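PDB 6X1N: mbDLG-3 protein from Monosiga brevicollis, which is a choanoflagellate Dlg homologue that probably scaffolds signalling partners at the membrane, this piece being its third PDZ domain, a peptide-binding module. Local coordinates for residues Glu31-Ile43 and Asn92-Lys104. Sequence-based numbering, arbitrary orientation. Where two conformers were deposited one is given.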
loop_
_atom_site.group_PDB
_atom_site.type_symbol
_atom_site.label_atom_id
_atom_site.label_comp_id
_atom_site.label_asym_id
_atom_site.label_seq_id
_atom_site.Cartn_x
_atom_site.Cartn_y
_atom_site.Cartn_z
ATOM N N GLU A 31 2.260 -14.396 -13.863
ATOM C CA GLU A 31 2.395 -14.567 -15.299
ATOM C C GLU A 31 2.437 -13.207 -15.983
ATOM O O GLU A 31 1.967 -12.198 -15.450
ATOM C CB GLU A 31 1.193 -15.337 -15.846
ATOM C CG GLU A 31 1.051 -16.754 -15.313
ATOM C CD GLU A 31 2.016 -17.727 -15.961
ATOM O OE1 GLU A 31 2.791 -17.305 -16.847
ATOM O OE2 GLU A 31 1.998 -18.917 -15.582
ATOM N N GLU A 32 3.004 -13.185 -17.187
ATOM C CA GLU A 32 2.990 -11.969 -17.983
ATOM C C GLU A 32 1.552 -11.525 -18.220
ATOM O O GLU A 32 0.653 -12.345 -18.423
ATOM C CB GLU A 32 3.677 -12.214 -19.324
ATOM C CG GLU A 32 4.179 -10.948 -20.006
ATOM C CD GLU A 32 4.855 -11.232 -21.340
ATOM O OE1 GLU A 32 4.761 -12.375 -21.825
ATOM O OE2 GLU A 32 5.483 -10.303 -21.884
ATOM N N GLY A 33 1.335 -10.212 -18.177
ATOM C CA GLY A 33 0.020 -9.648 -18.402
ATOM C C GLY A 33 -0.911 -9.677 -17.210
ATOM O O GLY A 33 -1.994 -9.083 -17.279
ATOM N N GLU A 34 -0.533 -10.347 -16.114
ATOM C CA GLU A 34 -1.406 -10.376 -14.949
ATOM C C GLU A 34 -0.993 -9.296 -13.953
ATOM O O GLU A 34 0.201 -9.052 -13.761
ATOM C CB GLU A 34 -1.324 -11.730 -14.258
ATOM C CG GLU A 34 -1.862 -12.878 -15.090
ATOM C CD GLU A 34 -3.312 -12.673 -15.483
ATOM O OE1 GLU A 34 -3.680 -13.053 -16.614
ATOM O OE2 GLU A 34 -4.085 -12.133 -14.661
ATOM N N PRO A 35 -1.946 -8.638 -13.299
ATOM C CA PRO A 35 -1.580 -7.614 -12.318
ATOM C C PRO A 35 -0.928 -8.242 -11.099
ATOM O O PRO A 35 -1.255 -9.355 -10.681
ATOM C CB PRO A 35 -2.918 -6.965 -11.958
ATOM C CG PRO A 35 -3.941 -8.005 -12.282
ATOM C CD PRO A 35 -3.403 -8.779 -13.449
ATOM N N VAL A 36 0.025 -7.510 -10.536
ATOM C CA VAL A 36 0.787 -7.989 -9.393
ATOM C C VAL A 36 1.275 -6.764 -8.636
ATOM O O VAL A 36 1.475 -5.691 -9.216
ATOM C CB VAL A 36 1.928 -8.922 -9.873
ATOM C CG1 VAL A 36 2.891 -8.174 -10.777
ATOM C CG2 VAL A 36 2.656 -9.589 -8.717
ATOM N N GLY A 37 1.450 -6.925 -7.335
ATOM C CA GLY A 37 1.824 -5.830 -6.461
ATOM C C GLY A 37 0.659 -5.377 -5.596
ATOM O O GLY A 37 -0.514 -5.636 -5.876
ATOM N N ILE A 38 1.004 -4.709 -4.509
ATOM C CA ILE A 38 0.035 -4.182 -3.554
ATOM C C ILE A 38 -0.150 -2.702 -3.835
ATOM O O ILE A 38 0.831 -1.982 -4.062
ATOM C CB ILE A 38 0.550 -4.394 -2.120
ATOM C CG1 ILE A 38 0.756 -5.888 -1.836
ATOM C CG2 ILE A 38 -0.403 -3.751 -1.108
ATOM C CD1 ILE A 38 -0.490 -6.722 -2.054
ATOM N N PHE A 39 -1.401 -2.234 -3.815
ATOM C CA PHE A 39 -1.735 -0.858 -4.165
ATOM C C PHE A 39 -2.644 -0.217 -3.132
ATOM O O PHE A 39 -3.454 -0.892 -2.498
ATOM C CB PHE A 39 -2.408 -0.812 -5.534
ATOM C CG PHE A 39 -1.439 -0.982 -6.641
ATOM C CD1 PHE A 39 -0.923 -2.225 -6.935
ATOM C CD2 PHE A 39 -0.986 0.111 -7.346
ATOM C CE1 PHE A 39 0.019 -2.368 -7.926
ATOM C CE2 PHE A 39 -0.058 -0.035 -8.344
ATOM C CZ PHE A 39 0.452 -1.259 -8.626
ATOM N N ILE A 40 -2.510 1.096 -2.978
ATOM C CA ILE A 40 -3.478 1.874 -2.214
ATOM C C ILE A 40 -4.723 2.031 -3.072
ATOM O O ILE A 40 -4.650 2.563 -4.187
ATOM C CB ILE A 40 -2.904 3.243 -1.843
ATOM C CG1 ILE A 40 -1.573 3.099 -1.102
ATOM C CG2 ILE A 40 -3.948 4.050 -1.076
ATOM C CD1 ILE A 40 -1.669 2.774 0.321
ATOM N N SER A 41 -5.862 1.564 -2.567
ATOM C CA SER A 41 -7.118 1.648 -3.300
ATOM C C SER A 41 -8.060 2.739 -2.802
ATOM O O SER A 41 -9.055 3.011 -3.479
ATOM C CB SER A 41 -7.840 0.293 -3.280
ATOM O OG SER A 41 -8.016 -0.149 -1.944
ATOM N N ARG A 42 -7.788 3.368 -1.657
ATOM C CA ARG A 42 -8.642 4.467 -1.221
ATOM C C ARG A 42 -7.940 5.197 -0.094
ATOM O O ARG A 42 -7.324 4.568 0.765
ATOM C CB ARG A 42 -9.982 3.923 -0.697
ATOM C CG ARG A 42 -11.072 4.953 -0.525
ATOM C CD ARG A 42 -11.656 5.400 -1.843
ATOM N NE ARG A 42 -12.830 6.230 -1.577
ATOM C CZ ARG A 42 -14.091 5.879 -1.828
ATOM N NH1 ARG A 42 -14.367 4.716 -2.402
ATOM N NH2 ARG A 42 -15.077 6.713 -1.527
ATOM N N ILE A 43 -8.058 6.521 -0.090
ATOM C CA ILE A 43 -7.656 7.343 1.048
ATOM C C ILE A 43 -8.921 7.731 1.798
ATOM O O ILE A 43 -9.811 8.374 1.226
ATOM C CB ILE A 43 -6.896 8.597 0.598
ATOM C CG1 ILE A 43 -5.691 8.218 -0.264
ATOM C CG2 ILE A 43 -6.465 9.407 1.804
ATOM C CD1 ILE A 43 -4.678 7.300 0.426
ATOM N N ASN A 92 7.163 2.342 1.658
ATOM C CA ASN A 92 7.803 2.849 0.454
ATOM C C ASN A 92 6.749 2.813 -0.637
ATOM O O ASN A 92 6.235 1.734 -0.963
ATOM C CB ASN A 92 8.983 1.976 0.037
ATOM C CG ASN A 92 10.259 2.346 0.738
ATOM O OD1 ASN A 92 10.286 2.527 1.953
ATOM N ND2 ASN A 92 11.337 2.468 -0.030
ATOM N N LEU A 93 6.416 3.982 -1.173
ATOM C CA LEU A 93 5.305 4.162 -2.095
ATOM C C LEU A 93 5.792 4.822 -3.373
ATOM O O LEU A 93 6.698 5.663 -3.355
ATOM C CB LEU A 93 4.279 5.135 -1.493
ATOM C CG LEU A 93 3.652 4.724 -0.167
ATOM C CD1 LEU A 93 2.825 5.863 0.405
ATOM C CD2 LEU A 93 2.787 3.496 -0.334
ATOM N N THR A 94 5.154 4.488 -4.486
ATOM C CA THR A 94 5.338 5.264 -5.705
ATOM C C THR A 94 4.084 5.138 -6.557
ATOM O O THR A 94 3.458 4.076 -6.589
ATOM C CB THR A 94 6.602 4.820 -6.461
ATOM O OG1 THR A 94 6.972 5.812 -7.431
ATOM C CG2 THR A 94 6.398 3.462 -7.134
ATOM N N ALA A 95 3.683 6.231 -7.196
ATOM C CA ALA A 95 2.502 6.172 -8.043
ATOM C C ALA A 95 2.769 5.230 -9.204
ATOM O O ALA A 95 3.820 5.299 -9.844
ATOM C CB ALA A 95 2.160 7.570 -8.566
ATOM N N ASN A 96 1.841 4.325 -9.468
ATOM C CA ASN A 96 2.011 3.351 -10.544
ATOM C C ASN A 96 0.682 3.212 -11.257
ATOM O O ASN A 96 -0.049 2.231 -11.078
ATOM C CB ASN A 96 2.541 2.017 -10.011
ATOM C CG ASN A 96 2.883 1.045 -11.116
ATOM O OD1 ASN A 96 2.611 1.304 -12.291
ATOM N ND2 ASN A 96 3.448 -0.101 -10.741
ATOM N N PRO A 97 0.321 4.209 -12.070
ATOM C CA PRO A 97 -1.014 4.192 -12.683
ATOM C C PRO A 97 -1.208 3.078 -13.683
ATOM O O PRO A 97 -2.329 2.573 -13.810
ATOM C CB PRO A 97 -1.120 5.581 -13.333
ATOM C CG PRO A 97 0.291 6.001 -13.555
ATOM C CD PRO A 97 1.065 5.440 -12.395
ATOM N N GLY A 98 -0.153 2.666 -14.386
ATOM C CA GLY A 98 -0.313 1.596 -15.356
ATOM C C GLY A 98 -0.733 0.295 -14.704
ATOM O O GLY A 98 -1.721 -0.330 -15.102
ATOM N N MET A 99 -0.006 -0.117 -13.663
ATOM C CA MET A 99 -0.353 -1.365 -12.994
ATOM C C MET A 99 -1.675 -1.237 -12.251
ATOM O O MET A 99 -2.468 -2.184 -12.220
ATOM C CB MET A 99 0.766 -1.800 -12.049
ATOM C CG MET A 99 0.504 -3.151 -11.390
ATOM S SD MET A 99 0.493 -4.539 -12.570
ATOM C CE MET A 99 2.242 -4.858 -12.712
ATOM N N TYR A 100 -1.926 -0.074 -11.650
ATOM C CA TYR A 100 -3.213 0.140 -10.995
ATOM C C TYR A 100 -4.355 -0.027 -11.992
ATOM O O TYR A 100 -5.376 -0.648 -11.675
ATOM C CB TYR A 100 -3.234 1.516 -10.330
ATOM C CG TYR A 100 -4.375 1.718 -9.351
ATOM C CD1 TYR A 100 -4.511 0.905 -8.234
ATOM C CD2 TYR A 100 -5.298 2.747 -9.526
ATOM C CE1 TYR A 100 -5.550 1.091 -7.325
ATOM C CE2 TYR A 100 -6.338 2.944 -8.616
ATOM C CZ TYR A 100 -6.454 2.117 -7.520
ATOM O OH TYR A 100 -7.486 2.301 -6.616
ATOM N N ASP A 101 -4.188 0.501 -13.208
ATOM C CA ASP A 101 -5.211 0.334 -14.236
ATOM C C ASP A 101 -5.344 -1.117 -14.675
ATOM O O ASP A 101 -6.447 -1.561 -15.015
ATOM C CB ASP A 101 -4.902 1.218 -15.442
ATOM C CG ASP A 101 -5.946 1.088 -16.536
ATOM O OD1 ASP A 101 -7.041 1.664 -16.378
ATOM O OD2 ASP A 101 -5.668 0.413 -17.549
ATOM N N LEU A 102 -4.243 -1.868 -14.684
ATOM C CA LEU A 102 -4.321 -3.275 -15.054
ATOM C C LEU A 102 -5.178 -4.053 -14.066
ATOM O O LEU A 102 -5.881 -4.993 -14.458
ATOM C CB LEU A 102 -2.921 -3.872 -15.169
ATOM C CG LEU A 102 -2.845 -5.287 -15.733
ATOM C CD1 LEU A 102 -3.458 -5.336 -17.131
ATOM C CD2 LEU A 102 -1.406 -5.780 -15.759
ATOM N N TYR A 103 -5.163 -3.657 -12.790
ATOM C CA TYR A 103 -6.018 -4.300 -11.801
ATOM C C TYR A 103 -7.501 -4.070 -12.076
ATOM O O TYR A 103 -8.335 -4.831 -11.575
ATOM C CB TYR A 103 -5.670 -3.816 -10.391
ATOM C CG TYR A 103 -4.637 -4.665 -9.679
ATOM C CD1 TYR A 103 -4.964 -5.924 -9.196
ATOM C CD2 TYR A 103 -3.343 -4.202 -9.472
ATOM C CE1 TYR A 103 -4.027 -6.708 -8.550
ATOM C CE2 TYR A 103 -2.403 -4.979 -8.818
ATOM C CZ TYR A 103 -2.755 -6.225 -8.354
ATOM O OH TYR A 103 -1.851 -7.025 -7.697
ATOM N N LYS A 104 -7.852 -3.047 -12.859
ATOM C CA LYS A 104 -9.250 -2.791 -13.189
ATOM C C LYS A 104 -9.766 -3.665 -14.325
ATOM O O LYS A 104 -10.983 -3.735 -14.524
ATOM C CB LYS A 104 -9.455 -1.310 -13.527
ATOM C CG LYS A 104 -9.071 -0.359 -12.391
ATOM C CD LYS A 104 -9.290 1.102 -12.775
ATOM C CE LYS A 104 -8.515 2.042 -11.858
ATOM N NZ LYS A 104 -9.040 2.032 -10.473
#
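Helix 97-102 lies across strand 38-43, the two axes making 79° and coming within 9.7 Å; Phe-39 pairs with Tyr-100 where they cross, and Pro-35, in the loop before the strand, comes nearest Tyr-103. In this PDZ domain the short helix follows the last strand of the sheet, 88-95, and packs over strand 38-43 and the loop leading into it, an addition that recalls the C-terminal helix of PSD-95 PDZ3. Phe-39 is the centre of the packing. Tyr-100 slides past it with nearly parallel, barely overlapping rings, centroids 5.8 Å apart, while the Tyr-103 ring stands obliquely to it at 64°. The CZ of Phe-39 presses on Met-99 CG at 3.3 Å. With CG anti to the backbone N (chi1 -176°) and two bends beyond, Met-99 brings SD into line with the N-H of Val-36, a weak bond of 3.6 Å. Pro-35 CB sits 3.4 Å above the centre of the Tyr-103 ring, a CH-pi contact, and Tyr-103 OH donates a weak bond of 2.7 Å to Gly-37 O. At Tyr-103 an alanine would probably strip the aromatic face from Pro-35 CB, leave Gly-37 O without this donor and open a gap beside Phe-39 CD1. Tyr-100 OH bonds to Glu-57 OE2 and Asn-96 ND2 to Gln-60 OE1, while Asn-96 OD1 caps the helix at Met-99 N.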